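Beta-glucuronidase (uncultured Clostridium sp., PDB 6U7J) hydrolyses beta-glucuronides, releasing glucuronic acid, and as a gut microbial glycoside hydrolase of family 2 probably reactivates conjugated estrogens. Local coordinates at residues 377-381 with 382-386; 395-398 with 399-403. All blocks are in the same frame, centred on the assembly; numbering follows the deposited sequence.

Contact 1 (377-381 with 382-386)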
ATOM      1  N   GLY B 377       7.672  32.149 -26.079  1.00 49.67           N
ATOM      2  CA  GLY B 377       8.988  32.634 -25.685  1.00 49.84           C
ATOM      3  C   GLY B 377       9.079  33.092 -24.234  1.00 49.51           C
ATOM      4  O   GLY B 377       8.265  33.894 -23.772  1.00 50.66           O
ATOM      5  N   ILE B 378      10.078  32.582 -23.515  1.00 44.88           N
ATOM      6  CA  ILE B 378      10.272  32.935 -22.110  1.00 45.56           C
ATOM      7  C   ILE B 378      11.149  34.177 -21.963  1.00 44.93           C
ATOM      8  O   ILE B 378      10.934  35.000 -21.066  1.00 42.91           O
ATOM      9  CB  ILE B 378      10.865  31.719 -21.360  1.00 44.41           C
ATOM     10  CG1 ILE B 378       9.819  30.611 -21.225  1.00 47.58           C
ATOM     11  CG2 ILE B 378      11.347  32.104 -19.980  1.00 43.81           C
ATOM     12  CD1 ILE B 378       8.740  30.918 -20.204  1.00 48.40           C
ATOM     13  N   PHE B 379      12.141  34.336 -22.839  1.00 38.71           N
ATOM     14  CA  PHE B 379      13.104  35.435 -22.747  1.00 40.67           C
ATOM     15  C   PHE B 379      12.642  36.563 -23.667  1.00 45.23           C
ATOM     16  O   PHE B 379      13.113  36.721 -24.793  1.00 47.32           O
ATOM     17  CB  PHE B 379      14.504  34.925 -23.085  1.00 39.63           C
ATOM     18  CG  PHE B 379      15.003  33.900 -22.106  1.00 42.37           C
ATOM     19  CD1 PHE B 379      15.689  34.290 -20.957  1.00 36.80           C
ATOM     20  CD2 PHE B 379      14.725  32.551 -22.293  1.00 42.32           C
ATOM     21  CE1 PHE B 379      16.114  33.351 -20.033  1.00 38.27           C
ATOM     22  CE2 PHE B 379      15.151  31.606 -21.372  1.00 38.85           C
ATOM     23  CZ  PHE B 379      15.845  32.009 -20.234  1.00 36.28           C
ATOM     24  N   THR B 380      11.675  37.345 -23.167  1.00 42.95           N
ATOM     25  CA  THR B 380      11.051  38.441 -23.900  1.00 46.21           C
ATOM     26  C   THR B 380      10.845  39.632 -22.967  1.00 46.45           C
ATOM     27  O   THR B 380      10.930  39.515 -21.744  1.00 45.48           O
ATOM     28  CB  THR B 380       9.708  38.030 -24.509  1.00 47.64           C
ATOM     29  OG1 THR B 380       8.803  37.682 -23.459  1.00 49.19           O
ATOM     30  CG2 THR B 380       9.880  36.823 -25.430  1.00 49.75           C
ATOM     31  N   GLU B 381      10.541  40.789 -23.563  1.00 49.95           N
ATOM     32  CA  GLU B 381      10.500  42.038 -22.799  1.00 54.33           C
ATOM     33  C   GLU B 381       9.489  41.991 -21.652  1.00 49.18           C
ATOM     34  O   GLU B 381       9.715  42.596 -20.600  1.00 46.05           O
ATOM     35  CB  GLU B 381      10.190  43.207 -23.738  1.00 53.98           C
ATOM     36  CG  GLU B 381      10.159  44.570 -23.064  1.00 65.42           C
ATOM     37  CD  GLU B 381       9.103  45.502 -23.658  1.00 77.47           C
ATOM     38  OE1 GLU B 381       9.291  45.954 -24.814  1.00 79.74           O
ATOM     39  OE2 GLU B 381       8.091  45.787 -22.965  1.00 74.01           O
ATOM     40  N   ASP B 382       8.384  41.273 -21.813  1.00 48.01           N
ATOM     41  CA  ASP B 382       7.358  41.243 -20.783  1.00 50.58           C
ATOM     42  C   ASP B 382       7.443  40.014 -19.874  1.00 49.90           C
ATOM     43  O   ASP B 382       6.523  39.788 -19.082  1.00 49.06           O
ATOM     44  CB  ASP B 382       5.967  41.334 -21.422  1.00 51.87           C
ATOM     45  CG  ASP B 382       5.805  40.413 -22.625  1.00 64.29           C
ATOM     46  OD1 ASP B 382       6.806  39.779 -23.050  1.00 56.80           O
ATOM     47  OD2 ASP B 382       4.669  40.326 -23.152  1.00 72.49           O
ATOM     48  N   LYS B 383       8.522  39.224 -19.951  1.00 43.84           N
ATOM     49  CA  LYS B 383       8.644  38.043 -19.100  1.00 41.41           C
ATOM     50  C   LYS B 383      10.013  37.977 -18.430  1.00 36.76           C
ATOM     51  O   LYS B 383      10.324  38.823 -17.593  1.00 41.26           O
ATOM     52  CB  LYS B 383       8.362  36.772 -19.908  1.00 43.23           C
ATOM     53  CG  LYS B 383       6.876  36.588 -20.247  1.00 44.10           C
ATOM     54  CD  LYS B 383       6.613  35.263 -20.938  1.00 46.14           C
ATOM     55  CE  LYS B 383       5.187  35.176 -21.449  1.00 49.36           C
ATOM     56  NZ  LYS B 383       4.964  36.113 -22.577  1.00 56.46           N
ATOM     57  N   VAL B 384      10.836  36.983 -18.760  1.00 37.28           N
ATOM     58  CA  VAL B 384      12.194  36.934 -18.223  1.00 40.93           C
ATOM     59  C   VAL B 384      13.016  37.965 -18.993  1.00 41.15           C
ATOM     60  O   VAL B 384      13.330  37.760 -20.168  1.00 41.12           O
ATOM     61  CB  VAL B 384      12.812  35.532 -18.326  1.00 41.73           C
ATOM     62  CG1 VAL B 384      14.279  35.565 -17.894  1.00 32.45           C
ATOM     63  CG2 VAL B 384      12.016  34.514 -17.486  1.00 37.01           C
ATOM     64  N   ASN B 385      13.359  39.069 -18.332  1.00 38.57           N
ATOM     65  CA  ASN B 385      13.913  40.251 -19.003  1.00 42.46           C
ATOM     66  C   ASN B 385      15.061  40.823 -18.164  1.00 39.49           C
ATOM     67  O   ASN B 385      15.611  40.151 -17.283  1.00 40.02           O
ATOM     68  CB  ASN B 385      12.783  41.266 -19.272  1.00 39.62           C
ATOM     69  CG  ASN B 385      12.140  41.770 -17.995  1.00 39.25           C
ATOM     70  OD1 ASN B 385      12.705  41.643 -16.912  1.00 39.21           O
ATOM     71  ND2 ASN B 385      10.951  42.341 -18.117  1.00 39.69           N
ATOM     72  N   GLU B 386      15.435  42.088 -18.442  1.00 38.31           N
ATOM     73  CA  GLU B 386      16.600  42.733 -17.821  1.00 38.75           C
ATOM     74  C   GLU B 386      16.485  42.729 -16.298  1.00 40.52           C
ATOM     75  O   GLU B 386      17.490  42.844 -15.586  1.00 40.71           O
ATOM     76  CB  GLU B 386      16.733  44.183 -18.335  1.00 41.18           C
ATOM     77  CG  GLU B 386      15.636  45.139 -17.811  1.00 50.17           C
ATOM     78  CD  GLU B 386      16.055  46.620 -17.761  1.00 63.41           C
ATOM     79  OE1 GLU B 386      15.160  47.480 -17.549  1.00 63.42           O
ATOM     80  OE2 GLU B 386      17.266  46.926 -17.924  1.00 59.18           O
TER
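Asn385 ND2 donates to Glu381 O over 2.8 Å, and the N-H...O angle of 178° makes this bond practically straight. The oxygen lies in the amide plane of Asn385, whereas the amide nitrogen sits above the plane of the Glu381 carbonyl. Placing CG between its own backbone N and carbonyl carbon (chi1 62°) folds the Asn385 amide back over the turn, with CB packed against Thr380 O. The same amide works in two directions: OD1 accepts from Lys387 N, so Asn385 is the N-cap of helix 386-403 and at the same time secures the preceding turn.

That turn is type I, running from Thr380 to Lys383. Its closing bond joins Lys383 N to Thr380 O at 3.0 Å, the donor well above the carbonyl plane. A side-chain bond spans the same turn: Thr380 OG1 donates to Asp382 OD1 at 2.9 Å, meeting the carboxylate oxygen nearly along its C-O direction. The aliphatic part of Lys383 runs alongside Thr380, CB lying 3.7 Å from OG1.

Next to the turn, Val384 N reaches Ile378 O at 3.0 Å, close to the carbonyl axis (172°). The two methyls of Val384 take different partners: CG1, anti to the backbone N, comes within 3.6 Å of Phe379 CE1, and CG2 meets Ile378 CG2 at 3.5 Å. Ile378 CG2 also sits above one face of the Phe379 ring, displaced toward its rim; that ring packs edge-to-face with Tyr428 of helix 424-439. Glu422 accepts the backbone N-H groups of Ile378 and Phe379.

The whole is a beta turn leading directly into an Asn-capped helix, within the long loop after strand 358-362 of a TIM barrel.

Contact 2 (395-398 with 399-403)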
ATOM      1  N   VAL B 395      20.866  37.503  -6.610  1.00 33.83           N
ATOM      2  CA  VAL B 395      20.741  36.289  -5.801  1.00 33.15           C
ATOM      3  C   VAL B 395      22.047  35.502  -5.826  1.00 30.11           C
ATOM      4  O   VAL B 395      22.443  34.899  -4.819  1.00 28.69           O
ATOM      5  CB  VAL B 395      19.540  35.450  -6.274  1.00 39.05           C
ATOM      6  CG1 VAL B 395      19.571  34.053  -5.662  1.00 37.33           C
ATOM      7  CG2 VAL B 395      18.239  36.158  -5.906  1.00 38.07           C
ATOM      8  N   LEU B 396      22.762  35.533  -6.951  1.00 34.52           N
ATOM      9  CA  LEU B 396      24.094  34.932  -7.009  1.00 31.87           C
ATOM     10  C   LEU B 396      25.068  35.628  -6.066  1.00 37.05           C
ATOM     11  O   LEU B 396      25.889  34.974  -5.406  1.00 35.83           O
ATOM     12  CB  LEU B 396      24.617  34.994  -8.433  1.00 32.42           C
ATOM     13  CG  LEU B 396      24.085  33.878  -9.320  1.00 37.27           C
ATOM     14  CD1 LEU B 396      24.307  34.292 -10.749  1.00 36.94           C
ATOM     15  CD2 LEU B 396      24.788  32.533  -9.001  1.00 28.53           C
ATOM     16  N   LYS B 397      25.014  36.962  -6.019  1.00 36.24           N
ATOM     17  CA  LYS B 397      25.822  37.723  -5.072  1.00 32.14           C
ATOM     18  C   LYS B 397      25.556  37.267  -3.640  1.00 34.00           C
ATOM     19  O   LYS B 397      26.494  37.018  -2.867  1.00 33.49           O
ATOM     20  CB  LYS B 397      25.513  39.217  -5.244  1.00 35.17           C
ATOM     21  CG  LYS B 397      26.143  40.154  -4.220  1.00 38.07           C
ATOM     22  CD  LYS B 397      27.635  40.003  -4.199  1.00 44.11           C
ATOM     23  CE  LYS B 397      28.295  41.205  -3.527  1.00 49.09           C
ATOM     24  NZ  LYS B 397      29.747  40.917  -3.309  1.00 59.10           N
ATOM     25  N   GLU B 398      24.272  37.151  -3.272  1.00 32.28           N
ATOM     26  CA  GLU B 398      23.892  36.718  -1.928  1.00 33.06           C
ATOM     27  C   GLU B 398      24.339  35.280  -1.656  1.00 33.54           C
ATOM     28  O   GLU B 398      24.897  34.983  -0.593  1.00 34.07           O
ATOM     29  CB  GLU B 398      22.379  36.832  -1.753  1.00 36.06           C
ATOM     30  CG  GLU B 398      21.834  38.170  -1.255  1.00 41.24           C
ATOM     31  CD  GLU B 398      20.315  38.120  -1.118  1.00 53.00           C
ATOM     32  OE1 GLU B 398      19.628  38.209  -2.164  1.00 57.11           O
ATOM     33  OE2 GLU B 398      19.801  37.945   0.017  1.00 50.44           O
ATOM     34  N   LEU B 399      24.086  34.367  -2.602  1.00 29.33           N
ATOM     35  CA  LEU B 399      24.515  32.980  -2.401  1.00 33.69           C
ATOM     36  C   LEU B 399      26.024  32.896  -2.207  1.00 29.99           C
ATOM     37  O   LEU B 399      26.497  32.214  -1.288  1.00 30.53           O
ATOM     38  CB  LEU B 399      24.089  32.092  -3.577  1.00 27.55           C
ATOM     39  CG  LEU B 399      24.509  30.630  -3.400  1.00 28.45           C
ATOM     40  CD1 LEU B 399      23.981  30.031  -2.106  1.00 28.44           C
ATOM     41  CD2 LEU B 399      24.037  29.811  -4.567  1.00 29.04           C
ATOM     42  N   TYR B 400      26.796  33.606  -3.043  1.00 34.94           N
ATOM     43  CA  TYR B 400      28.251  33.606  -2.888  1.00 29.85           C
ATOM     44  C   TYR B 400      28.655  34.130  -1.515  1.00 30.98           C
ATOM     45  O   TYR B 400      29.486  33.526  -0.828  1.00 33.94           O
ATOM     46  CB  TYR B 400      28.917  34.430  -3.995  1.00 32.66           C
ATOM     47  CG  TYR B 400      30.413  34.575  -3.779  1.00 33.38           C
ATOM     48  CD1 TYR B 400      31.274  33.515  -4.025  1.00 33.56           C
ATOM     49  CD2 TYR B 400      30.958  35.769  -3.276  1.00 36.15           C
ATOM     50  CE1 TYR B 400      32.647  33.635  -3.800  1.00 36.86           C
ATOM     51  CE2 TYR B 400      32.317  35.897  -3.038  1.00 30.86           C
ATOM     52  CZ  TYR B 400      33.160  34.833  -3.305  1.00 38.55           C
ATOM     53  OH  TYR B 400      34.511  34.965  -3.085  1.00 41.50           O
ATOM     54  N   GLN B 401      28.058  35.238  -1.077  1.00 32.07           N
ATOM     55  CA  GLN B 401      28.453  35.787   0.216  1.00 31.58           C
ATOM     56  C   GLN B 401      28.184  34.796   1.339  1.00 36.57           C
ATOM     57  O   GLN B 401      28.970  34.691   2.290  1.00 32.50           O
ATOM     58  CB  GLN B 401      27.727  37.109   0.483  1.00 33.50           C
ATOM     59  CG  GLN B 401      28.394  38.322  -0.165  1.00 37.43           C
ATOM     60  CD  GLN B 401      29.730  38.646   0.469  1.00 41.16           C
ATOM     61  OE1 GLN B 401      30.763  38.618  -0.199  1.00 51.20           O
ATOM     62  NE2 GLN B 401      29.723  38.937   1.770  1.00 40.44           N
ATOM     63  N   ARG B 402      27.072  34.059   1.255  1.00 32.01           N
ATOM     64  CA  ARG B 402      26.754  33.113   2.319  1.00 30.51           C
ATOM     65  C   ARG B 402      27.668  31.888   2.290  1.00 28.86           C
ATOM     66  O   ARG B 402      28.122  31.424   3.343  1.00 29.36           O
ATOM     67  CB  ARG B 402      25.286  32.690   2.228  1.00 33.06           C
ATOM     68  CG  ARG B 402      24.750  32.039   3.509  1.00 34.26           C
ATOM     69  CD  ARG B 402      23.441  31.327   3.253  1.00 31.86           C
ATOM     70  NE  ARG B 402      23.643  30.079   2.512  1.00 30.22           N
ATOM     71  CZ  ARG B 402      22.710  29.150   2.333  1.00 30.51           C
ATOM     72  NH1 ARG B 402      21.479  29.312   2.843  1.00 26.96           N
ATOM     73  NH2 ARG B 402      23.006  28.055   1.636  1.00 28.77           N
ATOM     74  N   ASP B 403      27.949  31.334   1.107  1.00 33.02           N
ATOM     75  CA  ASP B 403      28.577  30.015   1.036  1.00 30.95           C
ATOM     76  C   ASP B 403      30.028  30.018   0.539  1.00 33.02           C
ATOM     77  O   ASP B 403      30.622  28.935   0.403  1.00 31.19           O
ATOM     78  CB  ASP B 403      27.720  29.086   0.156  1.00 30.60           C
ATOM     79  CG  ASP B 403      26.345  28.762   0.782  1.00 35.54           C
ATOM     80  OD1 ASP B 403      26.017  29.270   1.886  1.00 30.04           O
ATOM     81  OD2 ASP B 403      25.583  28.004   0.151  1.00 30.57           O
TER
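Leu399 N to Val395 O, at 2.8 Å with an N-H...O angle of 168°, is the first of four successive i to i+4 backbone bonds that cross from 395-398 to 399-403. Tyr400 N follows to Leu396 O at 2.9 Å, then Gln401 N to Lys397 O at 3.0 Å. Arg402 N to Glu398 O is the fourth, and Asp403 N continues the pattern to Leu399 O. All are sound, which identifies this segment as regular alpha helix, the last turns of helix 386-403.

Apolar side chains pack on strand 409-416 and helix 424-439. Leu396 touches Ile414 of the strand and Val432 and Ile436 of the helix; Leu399 and Tyr400 rest on Trp412. The helix therefore lies against the outside of the TIM barrel, in the beta-alpha-beta unit that joins parallel strands 358-362 and 409-416.

Among the polar side chains, Lys397 lies against helix 424-439 and runs beside Gln401, but NZ stays 4.0 Å from OE1, too long for a hydrogen bond. Gln401 CG rests 3.6 Å from Lys397 O, and a bend at chi2 turns its amide away to Asp200 and Phe8 O, both reached by NE2; OE1 accepts from Lys404. Glu398 OE2 pairs with His117.

Charge pairing is concentrated at the helix end. Arg402 grips Asp403 side-on with two nitrogens: NE meets OD1 at 2.6 Å from the syn side, though out of the carboxylate plane, and NH2 takes the syn lone pair of OD2 at 3.0 Å. A bend at chi3 (74°) turns the guanidinium toward its neighbour, and NH1 bonds to Tyr344 O. A bound calcium ion lies about 6 Å from the Arg402 side chain, too far to be coordinated by it.

In the fold
After strand 358-362 the chain first enters contact 1, which closes a tight turn within the loop. Asn385 then starts helix 386-403, and contact 2 occupies the far end of that helix, just ahead of strand 409-416. The two are in series along the chain, neither nesting nor crossing, with centres 24 Å apart and nearest atoms about 11 Å apart. Both belong to one barrel connection. Contact 1 joins the loop to helix 424-439, the segment around Glu422 and Trp149; contact 2 sets the helix against the barrel wall, and its polar side chains meet residues of the beta-sheet domains. Both thus also reach the N-terminal part of the chain.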